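Local coordinates for protein sulfurtransferase (Azotobacter vinelandii, PDB 1E0C) that probably transfers sulfur from thiosulfate to cyanide as a two-domain rhodanese, carrying the sulfur as an enzyme-bound persulfide, at residues Asp15-Leu20 / Asp124-Arg129. Residues are numbered along the deposited sequence; the frame is centred on the assembly and turned at random.
Sequences DLQARL and DRPLSR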
ATOM      1  N   ASP A  15     -15.073 -13.711   1.980  1.00 10.22           N
ATOM      2  CA  ASP A  15     -15.353 -12.951   3.193  1.00  9.74           C
ATOM      3  C   ASP A  15     -15.999 -11.604   2.848  1.00 10.98           C
ATOM      4  O   ASP A  15     -16.893 -11.139   3.547  1.00 14.49           O
ATOM      5  CB  ASP A  15     -14.060 -12.660   3.965  1.00 13.35           C
ATOM      6  CG  ASP A  15     -13.311 -13.918   4.358  1.00 17.94           C
ATOM      7  OD1 ASP A  15     -13.973 -14.885   4.786  1.00 14.60           O
ATOM      8  OD2 ASP A  15     -12.069 -13.911   4.247  1.00 14.35           O
ATOM      9  N   LEU A  16     -15.467 -10.967   1.805  1.00 14.92           N
ATOM     10  CA  LEU A  16     -16.006  -9.680   1.372  1.00 11.03           C
ATOM     11  C   LEU A  16     -17.400  -9.841   0.784  1.00 10.43           C
ATOM     12  O   LEU A  16     -18.300  -9.077   1.146  1.00 12.02           O
ATOM     13  CB  LEU A  16     -15.078  -8.995   0.372  1.00 12.60           C
ATOM     14  CG  LEU A  16     -15.611  -7.678  -0.230  1.00  9.47           C
ATOM     15  CD1 LEU A  16     -15.901  -6.665   0.860  1.00 11.15           C
ATOM     16  CD2 LEU A  16     -14.610  -7.148  -1.245  1.00 11.20           C
ATOM     17  N   GLN A  17     -17.604 -10.839  -0.070  1.00 11.25           N
ATOM     18  CA  GLN A  17     -18.923 -11.015  -0.680  1.00 17.07           C
ATOM     19  C   GLN A  17     -20.034 -11.166   0.337  1.00 15.54           C
ATOM     20  O   GLN A  17     -21.125 -10.604   0.178  1.00 13.18           O
ATOM     21  CB  GLN A  17     -18.949 -12.155  -1.697  1.00 13.00           C
ATOM     22  CG  GLN A  17     -20.277 -12.209  -2.461  1.00 15.93           C
ATOM     23  CD  GLN A  17     -20.257 -13.114  -3.663  1.00 19.52           C
ATOM     24  OE1 GLN A  17     -19.241 -13.269  -4.340  1.00 13.77           O
ATOM     25  NE2 GLN A  17     -21.413 -13.703  -3.991  1.00 18.70           N
ATOM     26  N   ALA A  18     -19.789 -11.869   1.434  1.00 12.10           N
ATOM     27  CA  ALA A  18     -20.768 -12.091   2.482  1.00 14.47           C
ATOM     28  C   ALA A  18     -21.101 -10.808   3.237  1.00 13.79           C
ATOM     29  O   ALA A  18     -22.057 -10.763   4.007  1.00 14.40           O
ATOM     30  CB  ALA A  18     -20.203 -13.108   3.484  1.00 19.04           C
ATOM     31  N   ARG A  19     -20.240  -9.799   3.112  1.00 15.75           N
ATOM     32  CA  ARG A  19     -20.351  -8.588   3.910  1.00 16.94           C
ATOM     33  C   ARG A  19     -20.503  -7.328   3.065  1.00 11.39           C
ATOM     34  O   ARG A  19     -20.393  -6.229   3.620  1.00 16.39           O
ATOM     35  CB  ARG A  19     -19.096  -8.453   4.799  1.00 16.80           C
ATOM     36  CG  ARG A  19     -18.994  -9.527   5.881  1.00 18.35           C
ATOM     37  CD  ARG A  19     -17.644  -9.483   6.584  1.00 19.18           C
ATOM     38  NE  ARG A  19     -17.538 -10.484   7.642  1.00 15.65           N
ATOM     39  CZ  ARG A  19     -17.308 -11.777   7.432  1.00 18.01           C
ATOM     40  NH1 ARG A  19     -17.143 -12.256   6.205  1.00 14.26           N
ATOM     41  NH2 ARG A  19     -17.265 -12.619   8.457  1.00 19.54           N
ATOM     42  N   LEU A  20     -20.857  -7.445   1.792  1.00 14.40           N
ATOM     43  CA  LEU A  20     -20.964  -6.297   0.903  1.00 15.59           C
ATOM     44  C   LEU A  20     -21.966  -5.245   1.357  1.00 20.34           C
ATOM     45  O   LEU A  20     -21.834  -4.068   0.993  1.00 15.44           O
ATOM     46  CB  LEU A  20     -21.331  -6.729  -0.521  1.00 14.58           C
ATOM     47  CG  LEU A  20     -20.206  -7.346  -1.358  1.00 15.14           C
ATOM     48  CD1 LEU A  20     -20.748  -7.856  -2.682  1.00 16.69           C
ATOM     49  CD2 LEU A  20     -19.078  -6.340  -1.569  1.00 16.23           C
ATOM     50  N   ASP A 124     -15.315 -15.498 -10.436  1.00 14.78           N
ATOM     51  CA  ASP A 124     -16.523 -15.054 -11.119  1.00 17.41           C
ATOM     52  C   ASP A 124     -17.531 -14.434 -10.166  1.00 18.62           C
ATOM     53  O   ASP A 124     -18.722 -14.755 -10.190  1.00 20.69           O
ATOM     54  CB  ASP A 124     -17.154 -16.212 -11.891  1.00 26.86           C
ATOM     55  CG  ASP A 124     -18.244 -15.751 -12.841  1.00 41.01           C
ATOM     56  OD1 ASP A 124     -18.164 -14.601 -13.322  1.00 38.93           O
ATOM     57  OD2 ASP A 124     -19.184 -16.534 -13.089  1.00 48.08           O
ATOM     58  N   ARG A 125     -17.070 -13.523  -9.309  1.00 14.25           N
ATOM     59  CA  ARG A 125     -17.974 -12.899  -8.342  1.00 13.76           C
ATOM     60  C   ARG A 125     -18.682 -11.704  -8.952  1.00 13.34           C
ATOM     61  O   ARG A 125     -18.352 -11.287 -10.068  1.00 15.66           O
ATOM     62  CB  ARG A 125     -17.237 -12.609  -7.040  1.00 15.34           C
ATOM     63  CG  ARG A 125     -16.793 -13.921  -6.366  1.00 11.50           C
ATOM     64  CD  ARG A 125     -15.877 -13.667  -5.186  1.00 14.81           C
ATOM     65  NE  ARG A 125     -15.463 -14.912  -4.544  1.00 13.18           N
ATOM     66  CZ  ARG A 125     -16.164 -15.584  -3.643  1.00 17.06           C
ATOM     67  NH1 ARG A 125     -17.340 -15.136  -3.226  1.00 12.59           N
ATOM     68  NH2 ARG A 125     -15.682 -16.727  -3.142  1.00 12.98           N
ATOM     69  N   PRO A 126     -19.765 -11.269  -8.331  1.00 13.86           N
ATOM     70  CA  PRO A 126     -20.625 -10.257  -8.930  1.00 18.55           C
ATOM     71  C   PRO A 126     -19.886  -8.955  -9.202  1.00 14.83           C
ATOM     72  O   PRO A 126     -19.007  -8.561  -8.437  1.00 12.37           O
ATOM     73  CB  PRO A 126     -21.738 -10.054  -7.915  1.00 15.27           C
ATOM     74  CG  PRO A 126     -21.694 -11.222  -7.004  1.00 19.34           C
ATOM     75  CD  PRO A 126     -20.269 -11.718  -7.017  1.00 14.48           C
ATOM     76  N   LEU A 127     -20.258  -8.301 -10.297  1.00 14.78           N
ATOM     77  CA  LEU A 127     -19.712  -6.987 -10.628  1.00 11.58           C
ATOM     78  C   LEU A 127     -20.846  -5.963 -10.708  1.00 17.99           C
ATOM     79  O   LEU A 127     -22.001  -6.306 -10.964  1.00 15.40           O
ATOM     80  CB  LEU A 127     -18.956  -7.024 -11.950  1.00 13.07           C
ATOM     81  CG  LEU A 127     -17.648  -7.829 -11.955  1.00 19.66           C
ATOM     82  CD1 LEU A 127     -17.035  -7.833 -13.347  1.00 19.55           C
ATOM     83  CD2 LEU A 127     -16.671  -7.249 -10.939  1.00 14.97           C
ATOM     84  N   SER A 128     -20.483  -4.705 -10.522  1.00 13.58           N
ATOM     85  CA  SER A 128     -21.441  -3.608 -10.645  1.00 11.91           C
ATOM     86  C   SER A 128     -20.856  -2.496 -11.508  1.00 16.69           C
ATOM     87  O   SER A 128     -19.649  -2.261 -11.497  1.00 11.56           O
ATOM     88  CB  SER A 128     -21.822  -3.079  -9.270  1.00 13.29           C
ATOM     89  OG  SER A 128     -22.675  -1.943  -9.351  1.00 12.63           O
ATOM     90  N   ARG A 129     -21.721  -1.837 -12.286  1.00 10.98           N
ATOM     91  CA  ARG A 129     -21.267  -0.677 -13.053  1.00 11.65           C
ATOM     92  C   ARG A 129     -21.903   0.592 -12.481  1.00 12.41           C
ATOM     93  O   ARG A 129     -21.757   1.687 -13.016  1.00 18.20           O
ATOM     94  CB  ARG A 129     -21.594  -0.861 -14.531  1.00 16.74           C
ATOM     95  CG  ARG A 129     -20.924  -2.086 -15.138  1.00 18.26           C
ATOM     96  CD  ARG A 129     -21.145  -2.153 -16.643  1.00 25.25           C
ATOM     97  NE  ARG A 129     -20.515  -1.017 -17.305  1.00 27.37           N
ATOM     98  CZ  ARG A 129     -20.552  -0.769 -18.605  1.00 41.57           C
ATOM     99  NH1 ARG A 129     -21.182  -1.594 -19.429  1.00 28.00           N
ATOM    100  NH2 ARG A 129     -19.937   0.309 -19.081  1.00 35.27           N
TER
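On the surface of the first rhodanese-like domain, Q17 of helix 13-17 meets R125 and P126, just past the end of helix 116-122. The R125 NH1 group donates to Q17 OE1 at 2.9 Å, a moderately bent bond with an N-H...O angle of 149°. The oxygen sits at the guanidinium edge, close to its plane, yet NH1 comes in from above the amide plane rather than along a lone pair; the two planes stand 82° apart. With CG anti to the backbone N (chi1 -172°) and the chain extended beyond it, Q17 carries its amide out to the R125 stem, where OE1 lies 3.2 Å from R125 CG. Q17 OE1 is also 3.3 Å from P126 CD, and Q17 NE2 lies 3.8 Å from the same P126 CD. R125 N completes the Schellman motif that ends helix 116-122 by bonding to W120 O, with D124 at positive phi as its C-prime residue. The side chains of Q17 and R125 both touch W120 of the helix that this motif ends. A salt bridge from R125 NE to E123 is the stronger polar tie of this arginine. An alanine in place of Q17 would probably cost NH1 its amide acceptor and uncover P126 CD.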